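Local structure of putative polyketide biosynthesis enoyl-CoA hydratase homolog pksH (Bacillus subtilis, 3HP0) at residues A[133-139]-A[163-169]; A[127-133]-A[170-175]; A[43-47]-A[95-101]; A[6-11]-A[38-42]. The protein catalyses the dehydration of a carrier-tethered (S)-3-hydroxy-3-methylglutaryl group to a 3-methylglutaconyl group during synthesis of the antibiotic bacillaene. The contacts are given in a common frame with arbitrary orientation. Numbering follows the deposited sequence.

Along the chain the order is contact 4, contact 3, then contact 1 nested inside the loop that contact 2 closes. Contacts 3 and 4 share helix 34-48, with centres 14 Å apart, and touch where Gln45 packs on Tyr6; they fasten that helix to strand 9-14 at an edge of the mixed sheet and to the end of helix 87-98. Contacts 1 and 2, centres 15 Å apart, share Phe133 and strand 132-134, and tie it to the end of helix 157-166 and the start of helix 172-178. The pairs lie 26 to 30 Å apart (centres) and about 14 to 17 Å (nearest atoms), in separate regions of one crotonase fold; contact 1 carries active-site Glu137.

Contact 1: residues A[133-139]-A[163-169]; sequences FSLSELL and MTLMTKP
Segment 133-139 leaves strand 132-134 in extended form, turns at Ser136 and enters a 3-10 segment at Glu137, while 163-169 is the end of helix 157-166 and the loop after it. In this crotonase fold the first segment carries active-site Glu137, and the helix end lies against the backbone of residues 133-136. Thr167 breaks the helix with positive phi (63°); the CA atoms of Ser134 and Pro169 are 4.0 Å apart, those of Ser136 and Thr167 4.7 Å. The backbones approach through CA-H...O contacts, Pro169 CA to Phe133 O at 2.9 Å and Thr167 CA to Leu135 O at 3.3 Å, and through water. Water 2 accepts from Leu135 N (2.7 Å) and lies 3.1 Å from Met163 O.

Leu135 (m, t) sets CG 3.8 Å from CE of selenomethionine Met163, beside Leu116 and Leu151. Leu138 (t, p) places CD2 4.0 Å from Leu165 CD2, and Leu139 CD1 is 3.3 Å from Thr167 CG2. Glu137 makes no side-chain contact with the helix end; the backbone just after it is tied there by water 1, which accepts from Leu138 N (2.8 Å) and donates to Leu135 O (2.7 Å) and Thr164 O (3.0 Å).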
loop_
_atom_site.group_PDB
_atom_site.type_symbol
_atom_site.label_atom_id
_atom_site.label_comp_id
_atom_site.label_asym_id
_atom_site.label_seq_id
_atom_site.Cartn_x
_atom_site.Cartn_y
_atom_site.Cartn_z
ATOM N N PHE A 133 1.407 6.531 -10.580
ATOM C CA PHE A 133 1.065 5.187 -10.126
ATOM C C PHE A 133 1.094 4.170 -11.260
ATOM O O PHE A 133 0.619 4.457 -12.353
ATOM C CB PHE A 133 -0.338 5.242 -9.492
ATOM C CG PHE A 133 -0.492 6.337 -8.475
ATOM C CD1 PHE A 133 -0.216 6.104 -7.131
ATOM C CD2 PHE A 133 -0.844 7.624 -8.871
ATOM C CE1 PHE A 133 -0.281 7.136 -6.190
ATOM C CE2 PHE A 133 -0.913 8.667 -7.949
ATOM C CZ PHE A 133 -0.630 8.424 -6.599
ATOM N N SER A 134 1.627 2.978 -11.003
ATOM C CA SER A 134 1.685 1.967 -12.058
ATOM C C SER A 134 1.641 0.498 -11.622
ATOM O O SER A 134 2.045 0.138 -10.514
ATOM C CB SER A 134 2.931 2.188 -12.920
ATOM O OG SER A 134 4.108 1.910 -12.184
ATOM N N LEU A 135 1.140 -0.336 -12.528
ATOM C CA LEU A 135 1.028 -1.777 -12.320
ATOM C C LEU A 135 1.594 -2.443 -13.567
ATOM O O LEU A 135 0.918 -2.521 -14.591
ATOM C CB LEU A 135 -0.435 -2.187 -12.147
ATOM C CG LEU A 135 -1.198 -1.609 -10.955
ATOM C CD1 LEU A 135 -2.608 -2.144 -10.942
ATOM C CD2 LEU A 135 -0.484 -1.978 -9.665
ATOM N N SER A 136 2.837 -2.910 -13.474
ATOM C CA SER A 136 3.521 -3.548 -14.595
ATOM C C SER A 136 3.577 -5.073 -14.481
ATOM O O SER A 136 4.004 -5.756 -15.413
ATOM C CB SER A 136 4.949 -2.996 -14.705
ATOM O OG SER A 136 5.712 -3.294 -13.541
ATOM N N GLU A 137 3.144 -5.600 -13.343
ATOM C CA GLU A 137 3.168 -7.039 -13.106
ATOM C C GLU A 137 2.759 -7.918 -14.290
ATOM O O GLU A 137 3.407 -8.926 -14.563
ATOM C CB GLU A 137 2.279 -7.392 -11.908
ATOM C CG GLU A 137 2.741 -6.824 -10.566
ATOM C CD GLU A 137 2.725 -5.309 -10.530
ATOM O OE1 GLU A 137 1.705 -4.712 -10.944
ATOM O OE2 GLU A 137 3.729 -4.717 -10.082
ATOM N N LEU A 138 1.695 -7.541 -14.995
ATOM C CA LEU A 138 1.201 -8.343 -16.109
ATOM C C LEU A 138 2.219 -8.574 -17.229
ATOM O O LEU A 138 2.054 -9.484 -18.049
ATOM C CB LEU A 138 -0.083 -7.723 -16.666
ATOM C CG LEU A 138 -1.054 -8.643 -17.423
ATOM C CD1 LEU A 138 -1.414 -9.852 -16.576
ATOM C CD2 LEU A 138 -2.315 -7.863 -17.776
ATOM N N LEU A 139 3.273 -7.764 -17.266
ATOM C CA LEU A 139 4.306 -7.928 -18.281
ATOM C C LEU A 139 5.069 -9.234 -18.010
ATOM O O LEU A 139 5.668 -9.826 -18.910
ATOM C CB LEU A 139 5.264 -6.731 -18.259
ATOM C CG LEU A 139 4.663 -5.387 -18.690
ATOM C CD1 LEU A 139 5.624 -4.252 -18.375
ATOM C CD2 LEU A 139 4.336 -5.429 -20.171
HETATM N N MSE A 163 -5.925 -0.273 -16.086
HETATM C CA MSE A 163 -4.611 0.009 -15.528
HETATM C C MSE A 163 -3.703 -1.211 -15.571
HETATM O O MSE A 163 -2.541 -1.128 -15.979
HETATM C CB MSE A 163 -4.759 0.434 -14.070
HETATM C CG MSE A 163 -4.149 1.752 -13.727
HETATM SE SE MSE A 163 -4.526 2.165 -11.878
HETATM C CE MSE A 163 -2.759 1.859 -11.171
ATOM N N THR A 164 -4.242 -2.340 -15.125
ATOM C CA THR A 164 -3.474 -3.573 -15.061
ATOM C C THR A 164 -3.121 -4.071 -16.450
ATOM O O THR A 164 -1.991 -4.480 -16.689
ATOM C CB THR A 164 -4.251 -4.671 -14.291
ATOM O OG1 THR A 164 -4.724 -4.137 -13.045
ATOM C CG2 THR A 164 -3.340 -5.871 -14.006
ATOM N N LEU A 165 -4.094 -4.021 -17.358
ATOM C CA LEU A 165 -3.897 -4.464 -18.733
ATOM C C LEU A 165 -2.944 -3.557 -19.512
ATOM O O LEU A 165 -2.119 -4.050 -20.277
ATOM C CB LEU A 165 -5.235 -4.530 -19.479
ATOM C CG LEU A 165 -6.264 -5.600 -19.094
ATOM C CD1 LEU A 165 -7.584 -5.300 -19.774
ATOM C CD2 LEU A 165 -5.768 -6.980 -19.492
HETATM N N MSE A 166 -3.051 -2.241 -19.307
HETATM C CA MSE A 166 -2.212 -1.277 -20.026
HETATM C C MSE A 166 -0.798 -1.071 -19.494
HETATM O O MSE A 166 0.063 -0.566 -20.208
HETATM C CB MSE A 166 -2.921 0.074 -20.123
HETATM C CG MSE A 166 -4.126 0.074 -21.054
HETATM SE SE MSE A 166 -3.727 -0.571 -22.840
HETATM C CE MSE A 166 -4.507 -2.319 -22.710
ATOM N N THR A 167 -0.571 -1.429 -18.239
ATOM C CA THR A 167 0.758 -1.331 -17.654
ATOM C C THR A 167 1.400 0.055 -17.532
ATOM O O THR A 167 2.403 0.214 -16.829
ATOM C CB THR A 167 1.721 -2.219 -18.444
ATOM O OG1 THR A 167 1.241 -3.566 -18.416
ATOM C CG2 THR A 167 3.124 -2.153 -17.860
ATOM N N LYS A 168 0.854 1.065 -18.195
ATOM C CA LYS A 168 1.486 2.372 -18.097
ATOM C C LYS A 168 1.059 3.191 -16.890
ATOM O O LYS A 168 -0.126 3.279 -16.565
ATOM C CB LYS A 168 1.271 3.183 -19.375
ATOM C CG LYS A 168 -0.161 3.539 -19.686
ATOM C CD LYS A 168 -0.208 4.497 -20.872
ATOM C CE LYS A 168 0.570 5.781 -20.574
ATOM N NZ LYS A 168 0.403 6.809 -21.643
ATOM N N PRO A 169 2.034 3.813 -16.212
ATOM C CA PRO A 169 1.753 4.630 -15.036
ATOM C C PRO A 169 0.733 5.710 -15.361
ATOM O O PRO A 169 0.681 6.206 -16.487
ATOM C CB PRO A 169 3.125 5.198 -14.681
ATOM C CG PRO A 169 3.791 5.292 -16.004
ATOM C CD PRO A 169 3.434 3.978 -16.635
HETATM O O HOH W 1 0.261 -5.163 -14.845
HETATM O O HOH W 2 -0.469 0.633 -14.531
#

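Contact 2: residues A[127-133]-A[170-175]; sequences ADQTASF and ISVQEA
Phe133, with chi1 near -50° (m) and chi2 near -91°, is the large side chain of this contact. Its ring edge meets Ile170 and Val172, with CE2 4.5 Å from Val172 CA; CE2 also lies 3.6 Å from Ala175 CB. Ile170 takes p, t, which puts CG1 4.0 Å from Phe133 CB. Val172, at chi1 58° (p), fits against the turn before the strand: CG2 is 3.6 Å from Asp128 O, CG1 3.7 Å from Gln129 O and CB 3.4 Å from Ala131 O.

The backbone fixes this register by a single antiparallel bridge. Phe133 and Ile170 form a hydrogen-bonded pair, Phe133 N to Ile170 O at 3.2 Å and Ile170 N to Phe133 O at 2.7 Å, with their CA atoms 5.3 Å apart. The bridge joins strand 132-134, which pairs with strand 110-112 in the crotonase fold, to the start of helix 172-178. Ser171 N-caps this helix in a capping box: Glu174 N donates to Ser171 OG (3.2 Å), and Ser171 N returns a bond to Glu174 OE2 (3.0 Å). With Ser171 in p and Glu174 in m, t, both bonds are made.

Residues 128 to 131 make a type I beta turn, closed by Ala131 N to Asp128 O at 3.3 Å. Asp128 is p, so OD1 curls back to a weak hydrogen bond with Thr130 N (2.6 Å), while its OD2 forms a salt bridge with Arg108.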
loop_
_atom_site.group_PDB
_atom_site.type_symbol
_atom_site.label_atom_id
_atom_site.label_comp_id
_atom_site.label_asym_id
_atom_site.label_seq_id
_atom_site.Cartn_x
_atom_site.Cartn_y
_atom_site.Cartn_z
ATOM N N ALA A 127 -1.381 13.734 -2.321
ATOM C CA ALA A 127 -0.122 13.729 -3.048
ATOM C C ALA A 127 0.224 15.098 -3.617
ATOM O O ALA A 127 -0.518 16.065 -3.427
ATOM C CB ALA A 127 -0.193 12.692 -4.173
ATOM N N ASP A 128 1.369 15.167 -4.296
ATOM C CA ASP A 128 1.812 16.391 -4.955
ATOM C C ASP A 128 1.896 16.101 -6.453
ATOM O O ASP A 128 1.612 14.984 -6.882
ATOM C CB ASP A 128 3.170 16.863 -4.421
ATOM C CG ASP A 128 4.287 15.869 -4.676
ATOM O OD1 ASP A 128 4.277 15.206 -5.734
ATOM O OD2 ASP A 128 5.191 15.768 -3.820
ATOM N N GLN A 129 2.283 17.105 -7.234
ATOM C CA GLN A 129 2.401 17.002 -8.694
ATOM C C GLN A 129 3.267 15.835 -9.165
ATOM O O GLN A 129 3.099 15.316 -10.268
ATOM C CB GLN A 129 3.026 18.281 -9.255
ATOM C CG GLN A 129 2.617 19.551 -8.569
ATOM C CD GLN A 129 1.294 20.073 -9.067
ATOM O OE1 GLN A 129 1.095 20.223 -10.275
ATOM N NE2 GLN A 129 0.382 20.367 -8.147
ATOM N N THR A 130 4.213 15.450 -8.329
ATOM C CA THR A 130 5.150 14.388 -8.645
ATOM C C THR A 130 4.638 12.941 -8.685
ATOM O O THR A 130 5.159 12.125 -9.448
ATOM C CB THR A 130 6.321 14.459 -7.673
ATOM O OG1 THR A 130 7.072 15.649 -7.946
ATOM C CG2 THR A 130 7.211 13.238 -7.800
ATOM N N ALA A 131 3.629 12.626 -7.874
ATOM C CA ALA A 131 3.094 11.268 -7.800
ATOM C C ALA A 131 2.613 10.648 -9.114
ATOM O O ALA A 131 1.911 11.275 -9.903
ATOM C CB ALA A 131 1.964 11.215 -6.767
ATOM N N SER A 132 3.016 9.407 -9.343
ATOM C CA SER A 132 2.582 8.659 -10.510
ATOM C C SER A 132 2.365 7.237 -9.993
ATOM O O SER A 132 3.057 6.785 -9.083
ATOM C CB SER A 132 3.637 8.685 -11.620
ATOM O OG SER A 132 4.772 7.916 -11.265
ATOM N N PHE A 133 1.407 6.531 -10.580
ATOM C CA PHE A 133 1.065 5.187 -10.126
ATOM C C PHE A 133 1.094 4.170 -11.260
ATOM O O PHE A 133 0.619 4.457 -12.353
ATOM C CB PHE A 133 -0.338 5.242 -9.492
ATOM C CG PHE A 133 -0.492 6.337 -8.475
ATOM C CD1 PHE A 133 -0.216 6.104 -7.131
ATOM C CD2 PHE A 133 -0.844 7.624 -8.871
ATOM C CE1 PHE A 133 -0.281 7.136 -6.190
ATOM C CE2 PHE A 133 -0.913 8.667 -7.949
ATOM C CZ PHE A 133 -0.630 8.424 -6.599
ATOM N N ILE A 170 -0.094 6.051 -14.381
ATOM C CA ILE A 170 -1.099 7.073 -14.588
ATOM C C ILE A 170 -0.637 8.334 -13.870
ATOM O O ILE A 170 0.150 8.264 -12.926
ATOM C CB ILE A 170 -2.475 6.643 -14.043
ATOM C CG1 ILE A 170 -2.465 6.658 -12.517
ATOM C CG2 ILE A 170 -2.814 5.233 -14.534
ATOM C CD1 ILE A 170 -3.840 6.530 -11.918
ATOM N N SER A 171 -1.127 9.479 -14.329
ATOM C CA SER A 171 -0.754 10.761 -13.749
ATOM C C SER A 171 -1.482 11.032 -12.434
ATOM O O SER A 171 -2.485 10.387 -12.120
ATOM C CB SER A 171 -1.075 11.879 -14.736
ATOM O OG SER A 171 -2.476 11.980 -14.925
ATOM N N VAL A 172 -0.977 11.994 -11.670
ATOM C CA VAL A 172 -1.614 12.350 -10.418
ATOM C C VAL A 172 -3.004 12.916 -10.722
ATOM O O VAL A 172 -3.895 12.884 -9.874
ATOM C CB VAL A 172 -0.778 13.389 -9.636
ATOM C CG1 VAL A 172 -0.566 14.632 -10.474
ATOM C CG2 VAL A 172 -1.474 13.731 -8.328
ATOM N N GLN A 173 -3.184 13.420 -11.944
ATOM C CA GLN A 173 -4.471 13.977 -12.376
ATOM C C GLN A 173 -5.521 12.875 -12.521
ATOM O O GLN A 173 -6.636 13.002 -12.005
ATOM C CB GLN A 173 -4.346 14.695 -13.730
ATOM C CG GLN A 173 -3.638 16.043 -13.723
ATOM C CD GLN A 173 -2.178 15.954 -13.322
ATOM O OE1 GLN A 173 -1.473 15.001 -13.670
ATOM N NE2 GLN A 173 -1.709 16.965 -12.599
ATOM N N GLU A 174 -5.170 11.807 -13.240
ATOM C CA GLU A 174 -6.098 10.699 -13.440
ATOM C C GLU A 174 -6.405 10.057 -12.094
ATOM O O GLU A 174 -7.558 9.746 -11.797
ATOM C CB GLU A 174 -5.509 9.642 -14.367
ATOM C CG GLU A 174 -4.855 10.187 -15.599
ATOM C CD GLU A 174 -4.357 9.084 -16.512
ATOM O OE1 GLU A 174 -5.199 8.491 -17.228
ATOM O OE2 GLU A 174 -3.131 8.809 -16.500
ATOM N N ALA A 175 -5.368 9.857 -11.287
ATOM C CA ALA A 175 -5.555 9.266 -9.972
ATOM C C ALA A 175 -6.632 10.064 -9.239
ATOM O O ALA A 175 -7.511 9.494 -8.588
ATOM C CB ALA A 175 -4.243 9.295 -9.184
#

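Contact 3: residues A[43-47]-A[95-101]; sequences LNQCE and KLQTGPY
Leu43, in the m, t rotamer, is the main bump of helix segment 43-47. It projects into a hollow lined by Lys95, Leu96 and Tyr101: its CD1 reaches 3.3 Å from Leu96 CD1 and 4.0 Å from Lys95 CG, CD2 lies 3.9 Å from Tyr101 CZ, and CB is 3.6 Å from Tyr101 OH. One turn on, Cys46 brings CB to 3.8 Å from Tyr101 CE2, and its carbonyl O lies at the ring edge, 3.6 Å from CD2. Tyr101 (p, chi2 62°) turns a ring edge to the backbone at Cys46 and Glu47, while the Pro100 ring sits against Glu47, with CG 3.3 Å from Glu47 O and CD 3.5 Å from Glu47 OE1.

The opposing shape is made by the end of helix 87-98. Gly99 leaves helical geometry, after which Pro100 (phi -76°, psi 65°) is the centre of an inverse gamma turn and the chain runs into strand 102-107 of the crotonase fold's mixed sheet. The Tyr101 ring folds back over Gly99, where a CB would lie 2.3 Å from Tyr101 CZ. The CA atoms of Glu47 and Pro100 are 6.2 Å apart, those of Cys46 and Tyr101 7.8 Å.

Water 3 bridges the segments at the hydroxyl end of the ring, donating to Leu43 O (2.6 Å) and hydrogen-bonding Tyr101 OH (2.6 Å). Lys204 hydrogen-bonds both Cys46 O and Pro100 O.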
loop_
_atom_site.group_PDB
_atom_site.type_symbol
_atom_site.label_atom_id
_atom_site.label_comp_id
_atom_site.label_asym_id
_atom_site.label_seq_id
_atom_site.Cartn_x
_atom_site.Cartn_y
_atom_site.Cartn_z
ATOM N N LEU A 43 0.660 0.149 14.846
ATOM C CA LEU A 43 -0.781 0.322 14.800
ATOM C C LEU A 43 -1.457 -0.148 16.079
ATOM O O LEU A 43 -2.489 0.397 16.472
ATOM C CB LEU A 43 -1.374 -0.396 13.585
ATOM C CG LEU A 43 -1.061 0.252 12.234
ATOM C CD1 LEU A 43 -1.835 -0.460 11.141
ATOM C CD2 LEU A 43 -1.434 1.737 12.267
ATOM N N ASN A 44 -0.888 -1.161 16.725
ATOM C CA ASN A 44 -1.442 -1.646 17.987
ATOM C C ASN A 44 -1.279 -0.577 19.061
ATOM O O ASN A 44 -2.131 -0.434 19.935
ATOM C CB ASN A 44 -0.755 -2.933 18.432
ATOM C CG ASN A 44 -1.412 -4.160 17.849
ATOM O OD1 ASN A 44 -2.632 -4.314 17.944
ATOM N ND2 ASN A 44 -0.618 -5.044 17.248
ATOM N N GLN A 45 -0.184 0.171 19.001
ATOM C CA GLN A 45 0.026 1.238 19.970
ATOM C C GLN A 45 -1.034 2.313 19.735
ATOM O O GLN A 45 -1.540 2.914 20.679
ATOM C CB GLN A 45 1.418 1.855 19.812
ATOM C CG GLN A 45 2.561 0.919 20.155
ATOM C CD GLN A 45 3.925 1.565 19.978
ATOM O OE1 GLN A 45 4.960 0.939 20.215
ATOM N NE2 GLN A 45 3.932 2.821 19.557
ATOM N N CYS A 46 -1.369 2.546 18.470
ATOM C CA CYS A 46 -2.368 3.543 18.116
ATOM C C CYS A 46 -3.794 3.047 18.382
ATOM O O CYS A 46 -4.739 3.830 18.386
ATOM C CB CYS A 46 -2.234 3.921 16.637
ATOM S SG CYS A 46 -0.641 4.617 16.174
ATOM N N GLU A 47 -3.938 1.745 18.603
ATOM C CA GLU A 47 -5.231 1.123 18.860
ATOM C C GLU A 47 -5.980 1.650 20.093
ATOM O O GLU A 47 -7.174 1.954 20.029
ATOM C CB GLU A 47 -5.035 -0.396 18.979
ATOM C CG GLU A 47 -6.213 -1.183 19.553
ATOM C CD GLU A 47 -7.445 -1.145 18.676
ATOM O OE1 GLU A 47 -7.342 -1.534 17.487
ATOM O OE2 GLU A 47 -8.518 -0.747 19.182
ATOM N N LYS A 95 -6.165 -3.387 8.284
ATOM C CA LYS A 95 -6.135 -2.674 9.556
ATOM C C LYS A 95 -6.240 -1.169 9.282
ATOM O O LYS A 95 -6.990 -0.449 9.952
ATOM C CB LYS A 95 -4.824 -2.985 10.286
ATOM C CG LYS A 95 -4.881 -2.911 11.801
ATOM C CD LYS A 95 -5.663 -4.091 12.363
ATOM C CE LYS A 95 -5.257 -4.403 13.805
ATOM N NZ LYS A 95 -5.908 -5.652 14.330
ATOM N N LEU A 96 -5.478 -0.702 8.295
ATOM C CA LEU A 96 -5.493 0.702 7.920
ATOM C C LEU A 96 -6.908 1.159 7.630
ATOM O O LEU A 96 -7.272 2.288 7.948
ATOM C CB LEU A 96 -4.625 0.930 6.683
ATOM C CG LEU A 96 -3.134 1.240 6.826
ATOM C CD1 LEU A 96 -2.622 0.991 8.230
ATOM C CD2 LEU A 96 -2.394 0.400 5.814
ATOM N N GLN A 97 -7.709 0.284 7.026
ATOM C CA GLN A 97 -9.097 0.623 6.707
ATOM C C GLN A 97 -10.055 0.419 7.879
ATOM O O GLN A 97 -11.157 0.971 7.894
ATOM C CB GLN A 97 -9.630 -0.258 5.586
ATOM C CG GLN A 97 -8.946 -0.187 4.276
ATOM C CD GLN A 97 -9.839 -0.728 3.179
ATOM O OE1 GLN A 97 -10.171 -1.919 3.162
ATOM N NE2 GLN A 97 -10.250 0.147 2.268
ATOM N N THR A 98 -9.638 -0.375 8.852
ATOM C CA THR A 98 -10.516 -0.717 9.958
ATOM C C THR A 98 -10.216 -0.153 11.345
ATOM O O THR A 98 -11.117 -0.005 12.158
ATOM C CB THR A 98 -10.604 -2.263 10.080
ATOM O OG1 THR A 98 -11.040 -2.815 8.830
ATOM C CG2 THR A 98 -11.610 -2.659 11.140
ATOM N N GLY A 99 -8.958 0.154 11.612
ATOM C CA GLY A 99 -8.587 0.646 12.923
ATOM C C GLY A 99 -9.266 1.900 13.439
ATOM O O GLY A 99 -9.791 2.704 12.668
ATOM N N PRO A 100 -9.251 2.097 14.768
ATOM C CA PRO A 100 -9.866 3.262 15.407
ATOM C C PRO A 100 -9.002 4.512 15.223
ATOM O O PRO A 100 -8.463 5.069 16.182
ATOM C CB PRO A 100 -9.973 2.831 16.864
ATOM C CG PRO A 100 -8.686 2.071 17.055
ATOM C CD PRO A 100 -8.585 1.237 15.770
ATOM N N TYR A 101 -8.876 4.933 13.970
ATOM C CA TYR A 101 -8.116 6.121 13.597
ATOM C C TYR A 101 -8.216 6.321 12.097
ATOM O O TYR A 101 -8.456 5.381 11.351
ATOM C CB TYR A 101 -6.645 5.995 14.005
ATOM C CG TYR A 101 -6.089 4.604 13.838
ATOM C CD1 TYR A 101 -6.028 4.004 12.576
ATOM C CD2 TYR A 101 -5.670 3.864 14.947
ATOM C CE1 TYR A 101 -5.574 2.708 12.417
ATOM C CE2 TYR A 101 -5.210 2.556 14.799
ATOM C CZ TYR A 101 -5.170 1.982 13.525
ATOM O OH TYR A 101 -4.769 0.675 13.369
HETATM O O HOH W 3 -4.675 -0.654 15.581
#

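Contact 4: residues A[6-11]-A[38-42]; sequences YQTIKV and ECLQV
The carboxylate of Glu38 collects the backbone NH groups of the chain entering strand 9-14. Gln7 N donates to Glu38 OE2 at 2.9 Å and Thr8 N to Glu38 OE1 at 3.1 Å; two weak bonds to Glu38 OE1 follow, from Thr8 OG1 at 3.1 Å and Ile9 N at 3.4 Å. Glu38 extends from the helix in m, t, and Thr8 in p brings its hydroxyl to the same oxygen. The bonds fall on the bend in which Tyr6 has positive phi (75°) and Gln7 and Thr8 leave extended geometry before the strand begins at Ile9.

Gln41 NE2 lies at the edge of the Tyr6 ring and makes a weak hydrogen bond to Tyr6 OH at 3.1 Å. Apolar packing then centres on Val42, whose CG2 is 3.6 Å from Val11 CG2, 3.7 Å from Ile9 CD1 and 3.9 Å from Tyr6 CZ. Ile9 and Val11 point toward the helix, whereas Lys10, between them, points away.

The axes of strand 9-11 and helix 38-42 run nearly parallel, 14° apart with a closest approach of 10.4 Å. Helix 34-48 connects the adjacent parallel strands 17-22 and 53-57, a beta-alpha-beta crossover of the crotonase fold, and packs here on edge strand 9-14; Ile9 and Val42 also meet strand 17-22, through Phe22 and Ile20, and Cys39 and Leu40 touch Leu92 of helix 87-98.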
loop_
_atom_site.group_PDB
_atom_site.type_symbol
_atom_site.label_atom_id
_atom_site.label_comp_id
_atom_site.label_asym_id
_atom_site.label_seq_id
_atom_site.Cartn_x
_atom_site.Cartn_y
_atom_site.Cartn_z
ATOM N N TYR A 6 12.907 -0.141 15.581
ATOM C CA TYR A 6 12.593 -0.414 14.174
ATOM C C TYR A 6 13.722 -0.404 13.143
ATOM O O TYR A 6 14.545 0.513 13.115
ATOM C CB TYR A 6 11.487 0.544 13.702
ATOM C CG TYR A 6 10.332 0.630 14.676
ATOM C CD1 TYR A 6 9.965 1.852 15.251
ATOM C CD2 TYR A 6 9.647 -0.521 15.079
ATOM C CE1 TYR A 6 8.947 1.927 16.211
ATOM C CE2 TYR A 6 8.622 -0.460 16.036
ATOM C CZ TYR A 6 8.281 0.771 16.603
ATOM O OH TYR A 6 7.296 0.856 17.565
ATOM N N GLN A 7 13.730 -1.422 12.281
ATOM C CA GLN A 7 14.723 -1.551 11.216
ATOM C C GLN A 7 14.273 -0.892 9.910
ATOM O O GLN A 7 15.108 -0.511 9.093
ATOM C CB GLN A 7 15.007 -3.026 10.904
ATOM C CG GLN A 7 16.053 -3.729 11.744
ATOM C CD GLN A 7 16.742 -4.841 10.953
ATOM O OE1 GLN A 7 16.094 -5.582 10.208
ATOM N NE2 GLN A 7 18.058 -4.963 11.118
ATOM N N THR A 8 12.967 -0.756 9.703
ATOM C CA THR A 8 12.488 -0.193 8.444
ATOM C C THR A 8 11.690 1.103 8.489
ATOM O O THR A 8 11.467 1.736 7.455
ATOM C CB THR A 8 11.635 -1.225 7.689
ATOM O OG1 THR A 8 10.496 -1.581 8.488
ATOM C CG2 THR A 8 12.452 -2.483 7.398
ATOM N N ILE A 9 11.254 1.507 9.673
ATOM C CA ILE A 9 10.463 2.729 9.781
ATOM C C ILE A 9 10.882 3.662 10.907
ATOM O O ILE A 9 11.487 3.237 11.895
ATOM C CB ILE A 9 8.966 2.409 9.988
ATOM C CG1 ILE A 9 8.789 1.527 11.226
ATOM C CG2 ILE A 9 8.400 1.750 8.744
ATOM C CD1 ILE A 9 7.353 1.262 11.602
ATOM N N LYS A 10 10.549 4.940 10.739
ATOM C CA LYS A 10 10.834 5.952 11.745
ATOM C C LYS A 10 9.480 6.399 12.283
ATOM O O LYS A 10 8.686 6.998 11.562
ATOM C CB LYS A 10 11.534 7.172 11.143
ATOM C CG LYS A 10 12.542 6.905 10.042
ATOM C CD LYS A 10 13.189 8.218 9.606
ATOM C CE LYS A 10 13.686 8.169 8.163
ATOM N NZ LYS A 10 14.777 7.176 7.917
ATOM N N VAL A 11 9.203 6.105 13.543
ATOM C CA VAL A 11 7.932 6.516 14.114
ATOM C C VAL A 11 8.109 7.838 14.854
ATOM O O VAL A 11 9.159 8.105 15.444
ATOM C CB VAL A 11 7.375 5.439 15.067
ATOM C CG1 VAL A 11 5.975 5.829 15.548
ATOM C CG2 VAL A 11 7.328 4.106 14.347
ATOM N N GLU A 38 6.663 -4.462 12.053
ATOM C CA GLU A 38 6.864 -3.186 12.731
ATOM C C GLU A 38 5.638 -2.277 12.630
ATOM O O GLU A 38 5.320 -1.549 13.567
ATOM C CB GLU A 38 8.087 -2.474 12.152
ATOM C CG GLU A 38 9.407 -3.060 12.616
ATOM C CD GLU A 38 10.596 -2.482 11.869
ATOM O OE1 GLU A 38 10.556 -1.279 11.528
ATOM O OE2 GLU A 38 11.575 -3.223 11.634
ATOM N N CYS A 39 4.958 -2.325 11.487
ATOM C CA CYS A 39 3.763 -1.517 11.259
ATOM C C CYS A 39 2.605 -2.012 12.114
ATOM O O CYS A 39 1.927 -1.221 12.774
ATOM C CB CYS A 39 3.358 -1.560 9.784
ATOM S SG CYS A 39 4.446 -0.640 8.670
ATOM N N LEU A 40 2.376 -3.319 12.101
ATOM C CA LEU A 40 1.298 -3.898 12.892
ATOM C C LEU A 40 1.512 -3.537 14.353
ATOM O O LEU A 40 0.565 -3.302 15.101
ATOM C CB LEU A 40 1.290 -5.413 12.723
ATOM C CG LEU A 40 0.978 -5.838 11.290
ATOM C CD1 LEU A 40 1.224 -7.323 11.112
ATOM C CD2 LEU A 40 -0.466 -5.485 10.981
ATOM N N GLN A 41 2.781 -3.483 14.735
ATOM C CA GLN A 41 3.196 -3.155 16.088
ATOM C C GLN A 41 2.921 -1.687 16.414
ATOM O O GLN A 41 2.510 -1.353 17.527
ATOM C CB GLN A 41 4.684 -3.447 16.225
ATOM C CG GLN A 41 5.258 -3.153 17.580
ATOM C CD GLN A 41 6.767 -3.269 17.585
ATOM O OE1 GLN A 41 7.327 -4.271 17.131
ATOM N NE2 GLN A 41 7.436 -2.242 18.097
ATOM N N VAL A 42 3.163 -0.811 15.446
ATOM C CA VAL A 42 2.918 0.609 15.633
ATOM C C VAL A 42 1.411 0.870 15.675
ATOM O O VAL A 42 0.937 1.711 16.443
ATOM C CB VAL A 42 3.527 1.441 14.485
ATOM C CG1 VAL A 42 3.139 2.901 14.643
ATOM C CG2 VAL A 42 5.037 1.292 14.471
#